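Local coordinates for protein sniffer CG10964-PA (Drosophila melanogaster, PDB 1SNY) that probably reduces carbonyl compounds with NADPH, as a Rossmann-fold member of the short-chain dehydrogenase/reductase family, at residues Y87-L90 and V91-E95; V235-S238 and T239-V243. All coordinates share one frame; numbering follows the deposited sequence.

Contact 1. Residues Y87-L90 and V91-E95; sequences YDKL and VADIE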
# COMPACT_ATOMS: atom_id res chain seq x y z
N TYR A 87 -17.73 9.11 11.93
CA TYR A 87 -18.40 8.45 10.81
C TYR A 87 -19.82 7.99 11.11
O TYR A 87 -20.71 8.14 10.27
CB TYR A 87 -17.58 7.24 10.33
CG TYR A 87 -16.30 7.58 9.61
CD1 TYR A 87 -15.66 6.62 8.82
CD2 TYR A 87 -15.70 8.84 9.73
CE1 TYR A 87 -14.46 6.90 8.17
CE2 TYR A 87 -14.49 9.13 9.08
CZ TYR A 87 -13.88 8.15 8.30
OH TYR A 87 -12.68 8.40 7.68
N ASP A 88 -20.03 7.43 12.29
CA ASP A 88 -21.36 6.96 12.68
C ASP A 88 -22.42 8.02 12.43
O ASP A 88 -23.52 7.71 11.96
CB ASP A 88 -21.37 6.56 14.16
CG ASP A 88 -20.93 5.12 14.38
OD1 ASP A 88 -20.75 4.72 15.55
OD2 ASP A 88 -20.78 4.39 13.37
N LYS A 89 -22.10 9.28 12.72
CA LYS A 89 -23.06 10.35 12.52
C LYS A 89 -23.16 10.74 11.05
O LYS A 89 -24.23 11.14 10.58
CB LYS A 89 -22.70 11.58 13.34
CG LYS A 89 -23.80 12.62 13.36
CD LYS A 89 -23.39 13.90 14.05
CE LYS A 89 -24.57 14.87 14.11
NZ LYS A 89 -25.17 15.10 12.76
N LEU A 90 -22.05 10.65 10.33
CA LEU A 90 -22.07 10.99 8.92
C LEU A 90 -23.12 10.11 8.26
O LEU A 90 -24.02 10.60 7.58
CB LEU A 90 -20.70 10.74 8.28
CG LEU A 90 -20.59 11.18 6.81
CD1 LEU A 90 -20.67 12.70 6.75
CD2 LEU A 90 -19.27 10.70 6.22
N VAL A 91 -23.00 8.81 8.48
CA VAL A 91 -23.94 7.84 7.92
C VAL A 91 -25.35 8.05 8.43
O VAL A 91 -26.32 7.80 7.72
CB VAL A 91 -23.48 6.39 8.23
CG1 VAL A 91 -24.61 5.41 7.95
CG2 VAL A 91 -22.27 6.04 7.38
N ALA A 92 -25.48 8.50 9.68
CA ALA A 92 -26.79 8.74 10.26
C ALA A 92 -27.48 9.83 9.45
O ALA A 92 -28.62 9.66 9.02
CB ALA A 92 -26.65 9.17 11.72
N ASP A 93 -26.79 10.95 9.25
CA ASP A 93 -27.35 12.06 8.50
C ASP A 93 -27.75 11.64 7.09
O ASP A 93 -28.79 12.07 6.58
CB ASP A 93 -26.34 13.22 8.42
CG ASP A 93 -25.92 13.71 9.80
OD1 ASP A 93 -26.73 13.63 10.74
OD2 ASP A 93 -24.77 14.20 9.93
N ILE A 94 -26.94 10.80 6.46
CA ILE A 94 -27.25 10.34 5.12
C ILE A 94 -28.52 9.49 5.13
O ILE A 94 -29.47 9.77 4.39
CB ILE A 94 -26.09 9.51 4.52
CG1 ILE A 94 -24.87 10.40 4.33
CG2 ILE A 94 -26.52 8.89 3.19
CD1 ILE A 94 -23.63 9.67 3.82
N GLU A 95 -28.54 8.47 5.97
CA GLU A 95 -29.69 7.57 6.06
C GLU A 95 -30.99 8.33 6.32
O GLU A 95 -32.04 7.98 5.77
CB GLU A 95 -29.46 6.53 7.15
CG GLU A 95 -30.48 5.39 7.14
CD GLU A 95 -30.12 4.27 8.10
OE1 GLU A 95 -30.02 4.54 9.32
OE2 GLU A 95 -29.93 3.13 7.63
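Lys89 and Asp93, one helical turn apart, form a forked salt bridge: NZ of Lys89 lies 2.9 Å from OD1 of Asp93 and 3.0 Å from OD2, meeting the syn lone pair of each oxygen. The lysine leaves the helix with CG anti to its own nitrogen (chi1 -170°), runs extended to CE and bends only at the last torsion, chi4 -53°, which brings the ammonium in front of the carboxylate, between its two oxygens. With both oxygens sharing one cation, the carboxylate is held against rotation, and its negative charge is probably offset where it comes within 3.2 Å (OD2) of the backbone O of Lys89. That same carbonyl accepts the amide of Asp93 in a nearly straight bond of 2.9 Å. Val91 N to Tyr87 O, Ala92 N to Asp88 O and Ile94 N to Leu90 O repeat the pattern, the second markedly more bent, at 138°. CG1 of Ile94 lies 3.4 Å from the carbonyl oxygen of Leu90, and CG2 of Val91 lies 3.9 Å from Tyr87 O. Val91 and Ile94 also touch Leu148 of helix 124-155, while the hydroxyl of Tyr87 is hydrogen-bonded to the backbone O of Leu81, an NADP-binding residue. An i to i+4 salt bridge on the outer side of an amphipathic helix, with aliphatic residues turned to a neighbouring helix, fits a helix flanking the Rossmann-fold sheet.

Contact 2. Residues V235-S238 and T239-V243; sequences VPTS and TGQIV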
# COMPACT_ATOMS: atom_id res chain seq x y z
N VAL A 235 -9.71 20.95 -14.89
CA VAL A 235 -10.71 20.31 -14.04
C VAL A 235 -11.99 19.85 -14.77
O VAL A 235 -12.38 18.69 -14.66
CB VAL A 235 -11.11 21.24 -12.87
CG1 VAL A 235 -12.12 20.54 -11.98
CG2 VAL A 235 -9.88 21.63 -12.08
N PRO A 236 -12.65 20.75 -15.51
CA PRO A 236 -13.88 20.38 -16.23
C PRO A 236 -13.69 19.24 -17.23
O PRO A 236 -14.55 18.37 -17.37
CB PRO A 236 -14.29 21.68 -16.91
CG PRO A 236 -13.78 22.73 -15.98
CD PRO A 236 -12.40 22.20 -15.64
N THR A 237 -12.56 19.25 -17.93
CA THR A 237 -12.27 18.22 -18.92
C THR A 237 -12.16 16.86 -18.26
O THR A 237 -12.74 15.87 -18.73
CB THR A 237 -10.95 18.52 -19.66
OG1 THR A 237 -11.04 19.80 -20.30
CG2 THR A 237 -10.68 17.45 -20.71
N SER A 238 -11.40 16.80 -17.17
CA SER A 238 -11.21 15.55 -16.45
C SER A 238 -12.50 15.09 -15.79
O SER A 238 -13.01 14.00 -16.09
CB SER A 238 -10.13 15.70 -15.38
OG SER A 238 -9.99 14.51 -14.62
N THR A 239 -13.04 15.91 -14.90
CA THR A 239 -14.27 15.57 -14.19
C THR A 239 -15.44 15.29 -15.13
O THR A 239 -16.29 14.44 -14.84
CB THR A 239 -14.67 16.68 -13.19
OG1 THR A 239 -14.86 17.91 -13.89
CG2 THR A 239 -13.59 16.85 -12.13
N GLY A 240 -15.48 15.99 -16.26
CA GLY A 240 -16.56 15.77 -17.21
C GLY A 240 -16.50 14.35 -17.72
O GLY A 240 -17.50 13.62 -17.72
N GLN A 241 -15.31 13.93 -18.14
CA GLN A 241 -15.13 12.58 -18.65
C GLN A 241 -15.27 11.56 -17.51
O GLN A 241 -15.78 10.45 -17.72
CB GLN A 241 -13.76 12.44 -19.31
CG GLN A 241 -13.50 13.46 -20.40
CD GLN A 241 -12.19 13.20 -21.14
OE1 GLN A 241 -12.05 12.21 -21.86
NE2 GLN A 241 -11.23 14.10 -20.95
N ILE A 242 -14.82 11.93 -16.31
CA ILE A 242 -14.92 11.02 -15.17
C ILE A 242 -16.38 10.67 -14.88
O ILE A 242 -16.74 9.48 -14.83
CB ILE A 242 -14.30 11.65 -13.90
CG1 ILE A 242 -12.79 11.79 -14.08
CG2 ILE A 242 -14.63 10.78 -12.68
CD1 ILE A 242 -12.05 12.29 -12.85
N VAL A 243 -17.21 11.69 -14.70
CA VAL A 243 -18.63 11.49 -14.43
C VAL A 243 -19.23 10.63 -15.54
O VAL A 243 -20.08 9.78 -15.30
CB VAL A 243 -19.39 12.83 -14.40
CG1 VAL A 243 -20.90 12.58 -14.27
CG2 VAL A 243 -18.89 13.68 -13.25
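The first two turns of helix 235-248, which connects strands 213-217 and 257-258 in a beta-alpha-beta unit, are tied together by i to i+4 bonds in which two side chains join the backbone. Val235 O accepts twice from Thr239: the amide at 2.9 Å, nearly in line with the carbonyl, and the hydroxyl OG1 at 2.7 Å, from above the carbonyl plane. With chi1 at 59°, OG1 sits between the threonine's own nitrogen and carbonyl carbon, so the hydroxyl folds back on the preceding turn while CG2 meets CG1 of Val235 at 4.0 Å. A valine in place of Thr239 would probably keep much of this methyl contact but leave Val235 O with the amide alone, losing the second grip on that carbonyl.

Thr237 O is likewise held by two donors, here from Gln241, whose NE2 (3.2 Å) and backbone N approach from opposite faces of the carbonyl plane. The oxygen lies almost in the plane of the glutamine amide, and the two side chains lie side by side, pointing the same way, with CG2 of Thr237 3.4 Å from NE2 of Gln241. This helix packs against helix 32-42 of the Rossmann fold, where Thr239 and Ile242 both touch Leu37, and its start borders the cofactor site: Val235 lies near Thr224 and Ser238 touches Val222, both NADP-binding residues. Ser238 points OG to the backbone O of Pro219, to which it is hydrogen-bonded, and OG of Ser238 is also met by CD1 of Ile242 at 3.5 Å. CG1 of Ile242 presses closer still, 3.0 Å from Ser238 O, which accepts the isoleucine amide at 2.8 Å. Gly240 N closes the set on Pro236 O, in a bond bent to 140°.

Contact 1 comes first along the chain, at the start of helix 87-98, which leads from strand 74-78 to strand 105-108; contact 2 opens helix 235-248, between strands 213-217 and 257-258. Their centres are 28 Å apart, on opposite sides of the chain's centre, and with about 18 Å between nearest atoms they do not touch. What they share is the parallel sheet of the Rossmann fold, whose connecting helices they belong to. Both helix starts also come near the NADP: Tyr87 and Val235 each have a side chain about 7 Å from the bound cofactor. The two helix starts thus lie just behind residues that bind the dinucleotide, at separate parts of the fold.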